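DMATS type aromatic prenyltransferase (Streptomyces coelicolor, PDB 6ZS0) probably catalyses transfer of a dimethylallyl group to the 5-position of the indole ring of tryptophan, as a DMATS-type aromatic prenyltransferase. Local coordinates at residues 152-157 and 164-169; 169-172 and 176-179. One frame throughout, in Å; residues are numbered along the deposited sequence.

Contact 1 (152-157 and 164-169); sequences LNPAVG and ATVREA
The carbonyl oxygen of P154 is met from the helix by the side chain of T165: CB lies 3.7 Å from P154 O, with OG1 at 3.8 Å and CG2 at 4.0 Å. The approach is made by the branch point rather than by a bond from the hydroxyl, which is engaged with the carbonyl of R161 one turn back; P154 O gets a weak hydrogen bond from S162 OG instead. On the next residue it is a methyl that does the touching. V166 has CG1 anti to its backbone N (chi1 174°), which turns CG2 to the proline ring, 3.8 Å from P154 CB and 4.0 Å from P154 CG, the two side chains crossing at a slant. All three residues are buried. In the ABBA-barrel fold, helix 162-175 belongs to the helical layer around the antiparallel barrel, and P154 sits in the loop that leaves barrel strand 147-152 to reach it. That loop reverses in a type I beta turn from N153 to V156, closed by V156 N to N153 O at 3.1 Å. An Asx turn braces the same corner: A155 N donates to N153 OD1 at 2.9 Å, bent to 142° at the hydrogen and reaching the oxygen from above the amide plane, 60° out of it. The other end of that amide, N153 ND2, makes weak hydrogen bonds to the carbonyls of G130 and L132, while F123 of helix 120-123 packs against T165 and L152.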
ATOM      1  N   LEU A 152       9.791  -5.042  -0.124  1.00 13.13           N
ATOM      2  CA  LEU A 152      11.237  -4.902  -0.376  1.00 13.21           C
ATOM      3  C   LEU A 152      11.454  -4.271  -1.748  1.00 13.21           C
ATOM      4  O   LEU A 152      10.480  -4.191  -2.538  1.00 13.07           O
ATOM      5  CB  LEU A 152      11.876  -6.280  -0.278  1.00 13.59           C
ATOM      6  CG  LEU A 152      11.624  -7.043   1.015  1.00 13.79           C
ATOM      7  CD1 LEU A 152      12.048  -8.478   0.866  1.00 14.24           C
ATOM      8  CD2 LEU A 152      12.372  -6.376   2.154  1.00 13.87           C
ATOM      9  N   ASN A 153      12.673  -3.818  -2.004  1.00 13.33           N
ATOM     10  CA  ASN A 153      13.042  -2.947  -3.162  1.00 13.83           C
ATOM     11  C   ASN A 153      13.878  -3.706  -4.186  1.00 14.55           C
ATOM     12  O   ASN A 153      15.076  -3.889  -3.977  1.00 14.74           O
ATOM     13  CB  ASN A 153      13.844  -1.753  -2.661  1.00 13.94           C
ATOM     14  CG  ASN A 153      14.265  -0.816  -3.768  1.00 14.28           C
ATOM     15  OD1 ASN A 153      13.810  -0.930  -4.902  1.00 14.94           O
ATOM     16  ND2 ASN A 153      15.145   0.109  -3.435  1.00 14.99           N
ATOM     17  N   PRO A 154      13.292  -4.184  -5.305  1.00 15.13           N
ATOM     18  CA  PRO A 154      14.072  -4.862  -6.340  1.00 16.12           C
ATOM     19  C   PRO A 154      15.204  -3.999  -6.931  1.00 16.67           C
ATOM     20  O   PRO A 154      16.135  -4.596  -7.522  1.00 17.89           O
ATOM     21  CB  PRO A 154      13.004  -5.189  -7.388  1.00 16.16           C
ATOM     22  CG  PRO A 154      11.749  -5.325  -6.587  1.00 15.92           C
ATOM     23  CD  PRO A 154      11.850  -4.191  -5.602  1.00 15.50           C
ATOM     24  N   ALA A 155      15.117  -2.664  -6.840  1.00 16.58           N
ATOM     25  CA  ALA A 155      16.103  -1.703  -7.391  1.00 17.70           C
ATOM     26  C   ALA A 155      17.165  -1.344  -6.353  1.00 18.28           C
ATOM     27  O   ALA A 155      17.904  -0.358  -6.592  1.00 18.53           O
ATOM     28  CB  ALA A 155      15.421  -0.464  -7.899  1.00 17.94           C
ATOM     29  N   VAL A 156      17.292  -2.111  -5.264  1.00 18.67           N
ATOM     30  CA  VAL A 156      18.241  -1.797  -4.152  1.00 19.89           C
ATOM     31  C   VAL A 156      19.686  -1.742  -4.676  1.00 20.88           C
ATOM     32  O   VAL A 156      20.489  -1.003  -4.085  1.00 20.62           O
ATOM     33  CB  VAL A 156      18.112  -2.793  -2.979  1.00 20.28           C
ATOM     34  CG1 VAL A 156      18.429  -4.217  -3.375  1.00 21.20           C
ATOM     35  CG2 VAL A 156      18.969  -2.363  -1.814  1.00 20.52           C
ATOM     36  N   GLY A 157      20.011  -2.535  -5.700  1.00 22.44           N
ATOM     37  CA  GLY A 157      21.341  -2.536  -6.356  1.00 24.39           C
ATOM     38  C   GLY A 157      21.363  -1.786  -7.678  1.00 25.71           C
ATOM     39  O   GLY A 157      22.323  -1.985  -8.454  1.00 28.64           O
ATOM     40  N   ALA A 164      16.733  -9.120 -12.593  1.00 23.93           N
ATOM     41  CA  ALA A 164      17.517 -10.284 -12.125  1.00 23.84           C
ATOM     42  C   ALA A 164      17.182 -10.566 -10.656  1.00 23.29           C
ATOM     43  O   ALA A 164      17.119 -11.770 -10.236  1.00 23.89           O
ATOM     44  CB  ALA A 164      18.995 -10.019 -12.322  1.00 24.41           C
ATOM     45  N   THR A 165      16.973  -9.497  -9.882  1.00 22.12           N
ATOM     46  CA  THR A 165      16.643  -9.626  -8.440  1.00 21.70           C
ATOM     47  C   THR A 165      15.272 -10.288  -8.292  1.00 20.95           C
ATOM     48  O   THR A 165      15.164 -11.184  -7.467  1.00 21.10           O
ATOM     49  CB  THR A 165      16.758  -8.274  -7.738  1.00 21.25           C
ATOM     50  OG1 THR A 165      18.086  -7.827  -7.975  1.00 22.10           O
ATOM     51  CG2 THR A 165      16.510  -8.348  -6.251  1.00 21.22           C
ATOM     52  N   VAL A 166      14.261  -9.869  -9.060  1.00 20.55           N
ATOM     53  CA  VAL A 166      12.898 -10.458  -8.976  1.00 20.81           C
ATOM     54  C   VAL A 166      12.965 -11.932  -9.411  1.00 21.69           C
ATOM     55  O   VAL A 166      12.355 -12.807  -8.726  1.00 20.64           O
ATOM     56  CB  VAL A 166      11.863  -9.672  -9.791  1.00 20.69           C
ATOM     57  CG1 VAL A 166      10.526 -10.380  -9.800  1.00 20.94           C
ATOM     58  CG2 VAL A 166      11.704  -8.231  -9.295  1.00 20.83           C
ATOM     59  N   ARG A 167      13.644 -12.204 -10.519  1.00 22.99           N
ATOM     60  CA  ARG A 167      13.738 -13.587 -11.034  1.00 24.46           C
ATOM     61  C   ARG A 167      14.362 -14.481  -9.956  1.00 23.94           C
ATOM     62  O   ARG A 167      13.816 -15.540  -9.696  1.00 23.89           O
ATOM     63  CB  ARG A 167      14.522 -13.618 -12.345  1.00 26.17           C
ATOM     64  CG  ARG A 167      14.782 -15.028 -12.853  1.00 28.12           C
ATOM     65  CD  ARG A 167      15.709 -15.033 -14.039  1.00 29.68           C
ATOM     66  NE  ARG A 167      15.178 -14.314 -15.190  1.00 30.58           N
ATOM     67  CZ  ARG A 167      14.284 -14.802 -16.060  1.00 31.68           C
ATOM     68  NH1 ARG A 167      13.907 -14.071 -17.096  1.00 32.47           N
ATOM     69  NH2 ARG A 167      13.761 -16.005 -15.897  1.00 32.87           N
ATOM     70  N   GLU A 168      15.458 -14.053  -9.325  1.00 24.31           N
ATOM     71  CA  GLU A 168      16.165 -14.858  -8.306  1.00 24.62           C
ATOM     72  C   GLU A 168      15.273 -15.002  -7.075  1.00 23.43           C
ATOM     73  O   GLU A 168      15.196 -16.102  -6.525  1.00 23.45           O
ATOM     74  CB  GLU A 168      17.510 -14.234  -7.933  1.00 25.95           C
ATOM     75  CG  GLU A 168      18.239 -14.974  -6.822  1.00 27.09           C
ATOM     76  CD  GLU A 168      18.593 -16.437  -7.089  1.00 28.49           C
ATOM     77  OE1 GLU A 168      18.399 -16.917  -8.238  1.00 29.82           O
ATOM     78  OE2 GLU A 168      19.067 -17.085  -6.146  1.00 29.32           O
ATOM     79  N   ALA A 169      14.589 -13.934  -6.650  1.00 22.00           N
ATOM     80  CA  ALA A 169      13.672 -14.020  -5.484  1.00 21.52           C
ATOM     81  C   ALA A 169      12.617 -15.105  -5.719  1.00 21.72           C
ATOM     82  O   ALA A 169      12.391 -15.943  -4.819  1.00 21.96           O
ATOM     83  CB  ALA A 169      13.031 -12.682  -5.212  1.00 20.56           C
TER

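Contact 2 (169-172 and 176-179); sequences ALRR and HQAF
R171 and H176 bring their CA atoms within 4.4 Å of each other as the chain leaves helix 162-175, H176 taking a positive phi of 48° that swings the backbone out of the helical path. This is the C-terminal end of an outer helix of the ABBA barrel, folding back along its own last turns. L170 carries the apolar side. With CG anti to its carbonyl carbon (chi1 -72°), the leucine sends CD1 over the returning backbone, 3.7 Å from F179 N, while A178 CB meets the same methyl at 4.2 Å. F260 of barrel strand 254-260 touches both L170 and A178, tying the pair to the barrel. On the outer side, R171 CA makes a CH...O contact with H176 O at 3.6 Å. The guanidinium of R171 turns back about one turn to a salt bridge with E168, and Q177, beyond the helix, gives its OE1 to R167 on the helix. A water bridges the backbone at the helix end: it donates to R171 O at 2.7 Å and accepts from H176 N at 2.8 Å, its oxygen lying 3.5 Å above the plane of the H176 imidazole, over the ring centre.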
ATOM      1  N   ALA A 169      14.589 -13.934  -6.650  1.00 22.00           N
ATOM      2  CA  ALA A 169      13.672 -14.020  -5.484  1.00 21.52           C
ATOM      3  C   ALA A 169      12.617 -15.105  -5.719  1.00 21.72           C
ATOM      4  O   ALA A 169      12.391 -15.943  -4.819  1.00 21.96           O
ATOM      5  CB  ALA A 169      13.031 -12.682  -5.212  1.00 20.56           C
ATOM      6  N   LEU A 170      11.992 -15.107  -6.891  1.00 22.49           N
ATOM      7  CA  LEU A 170      10.860 -16.024  -7.174  1.00 23.42           C
ATOM      8  C   LEU A 170      11.390 -17.459  -7.174  1.00 24.88           C
ATOM      9  O   LEU A 170      10.756 -18.321  -6.558  1.00 24.63           O
ATOM     10  CB  LEU A 170      10.211 -15.643  -8.499  1.00 23.69           C
ATOM     11  CG  LEU A 170       9.401 -14.348  -8.457  1.00 23.47           C
ATOM     12  CD1 LEU A 170       8.999 -13.932  -9.865  1.00 23.72           C
ATOM     13  CD2 LEU A 170       8.174 -14.506  -7.566  1.00 23.92           C
ATOM     14  N   ARG A 171      12.556 -17.668  -7.779  1.00 26.61           N
ATOM     15  CA  ARG A 171      13.224 -18.995  -7.793  1.00 28.98           C
ATOM     16  C   ARG A 171      13.437 -19.484  -6.358  1.00 28.95           C
ATOM     17  O   ARG A 171      13.065 -20.627  -6.050  1.00 29.74           O
ATOM     18  CB  ARG A 171      14.553 -18.924  -8.543  1.00 30.66           C
ATOM     19  CG  ARG A 171      15.200 -20.284  -8.739  1.00 32.81           C
ATOM     20  CD  ARG A 171      16.685 -20.196  -8.977  1.00 34.18           C
ATOM     21  NE  ARG A 171      17.451 -19.680  -7.853  1.00 34.85           N
ATOM     22  CZ  ARG A 171      17.738 -20.352  -6.739  1.00 35.43           C
ATOM     23  NH1 ARG A 171      17.305 -21.587  -6.555  1.00 36.46           N
ATOM     24  NH2 ARG A 171      18.459 -19.778  -5.796  1.00 36.00           N
ATOM     25  N   ARG A 172      14.028 -18.662  -5.508  1.00 28.12           N
ATOM     26  CA  ARG A 172      14.323 -19.047  -4.114  1.00 28.29           C
ATOM     27  C   ARG A 172      13.017 -19.365  -3.374  1.00 28.44           C
ATOM     28  O   ARG A 172      13.079 -20.146  -2.420  1.00 27.98           O
ATOM     29  CB  ARG A 172      15.088 -17.945  -3.393  1.00 28.38           C
ATOM     30  CG  ARG A 172      16.461 -17.635  -3.970  1.00 28.09           C
ATOM     31  CD  ARG A 172      17.076 -16.593  -3.087  1.00 27.52           C
ATOM     32  NE  ARG A 172      18.404 -16.151  -3.482  1.00 26.97           N
ATOM     33  CZ  ARG A 172      19.184 -15.391  -2.722  1.00 27.00           C
ATOM     34  NH1 ARG A 172      18.778 -15.010  -1.519  1.00 26.33           N
ATOM     35  NH2 ARG A 172      20.389 -15.040  -3.147  1.00 27.46           N
ATOM     36  N   HIS A 176      10.300 -21.274  -9.436  1.00 34.72           N
ATOM     37  CA  HIS A 176      11.058 -21.606 -10.670  1.00 36.80           C
ATOM     38  C   HIS A 176      11.185 -20.349 -11.544  1.00 36.37           C
ATOM     39  O   HIS A 176      11.628 -19.298 -11.003  1.00 35.88           O
ATOM     40  CB  HIS A 176      10.401 -22.819 -11.353  1.00 38.53           C
ATOM     41  CG  HIS A 176      10.356 -24.009 -10.456  1.00 40.32           C
ATOM     42  ND1 HIS A 176       9.283 -24.263  -9.609  1.00 41.65           N
ATOM     43  CD2 HIS A 176      11.266 -24.980 -10.215  1.00 41.55           C
ATOM     44  CE1 HIS A 176       9.528 -25.356  -8.905  1.00 42.83           C
ATOM     45  NE2 HIS A 176      10.738 -25.822  -9.263  1.00 42.80           N
ATOM     46  N   GLN A 177      10.813 -20.420 -12.827  1.00 35.64           N
ATOM     47  CA  GLN A 177      10.979 -19.288 -13.779  1.00 35.84           C
ATOM     48  C   GLN A 177       9.654 -18.505 -13.912  1.00 33.31           C
ATOM     49  O   GLN A 177       9.387 -17.990 -15.002  1.00 33.49           O
ATOM     50  CB  GLN A 177      11.557 -19.805 -15.105  1.00 38.60           C
ATOM     51  CG  GLN A 177      12.995 -20.331 -14.988  1.00 40.25           C
ATOM     52  CD  GLN A 177      13.896 -19.509 -14.082  1.00 42.04           C
ATOM     53  OE1 GLN A 177      14.262 -18.371 -14.385  1.00 42.54           O
ATOM     54  NE2 GLN A 177      14.271 -20.090 -12.950  1.00 43.74           N
ATOM     55  N   ALA A 178       8.897 -18.352 -12.814  1.00 31.03           N
ATOM     56  CA  ALA A 178       7.661 -17.524 -12.726  1.00 29.47           C
ATOM     57  C   ALA A 178       7.909 -16.114 -13.304  1.00 27.83           C
ATOM     58  O   ALA A 178       6.979 -15.499 -13.883  1.00 27.58           O
ATOM     59  CB  ALA A 178       7.196 -17.467 -11.288  1.00 29.37           C
ATOM     60  N   PHE A 179       9.112 -15.583 -13.162  1.00 27.61           N
ATOM     61  CA  PHE A 179       9.468 -14.253 -13.713  1.00 27.97           C
ATOM     62  C   PHE A 179       8.963 -14.116 -15.150  1.00 28.34           C
ATOM     63  O   PHE A 179       8.482 -13.029 -15.529  1.00 26.76           O
ATOM     64  CB  PHE A 179      10.972 -14.015 -13.702  1.00 28.61           C
ATOM     65  CG  PHE A 179      11.317 -12.661 -14.247  1.00 28.27           C
ATOM     66  CD1 PHE A 179      11.184 -11.534 -13.452  1.00 28.24           C
ATOM     67  CD2 PHE A 179      11.686 -12.508 -15.576  1.00 29.05           C
ATOM     68  CE1 PHE A 179      11.478 -10.281 -13.964  1.00 27.88           C
ATOM     69  CE2 PHE A 179      11.965 -11.253 -16.090  1.00 29.41           C
ATOM     70  CZ  PHE A 179      11.850 -10.141 -15.285  1.00 28.67           C
TER
HETATM   71  O   HOH W   1      12.089 -22.558  -7.722  1.00 30.01           O

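Overall arrangement
Along the chain, the backbone leaves the barrel at the end of strand 147-152, and contact 1 closes the loop that follows by setting 152-157 against the start of helix 162-175. The helix then runs on to its C-terminal end, where contact 2 closes the turn back towards strand 191-195. The two loops follow one another without nesting or crossing; A169 belongs to both, and their centres lie about 11 Å apart. They also meet directly, because the returning segment 176-179 reaches back to the first helical turns: F179 CD1 packs 3.9 Å from V166 CG1. Together they join the two ends of one outer helix to the loops that link it to barrel strands 147-152 and 191-195.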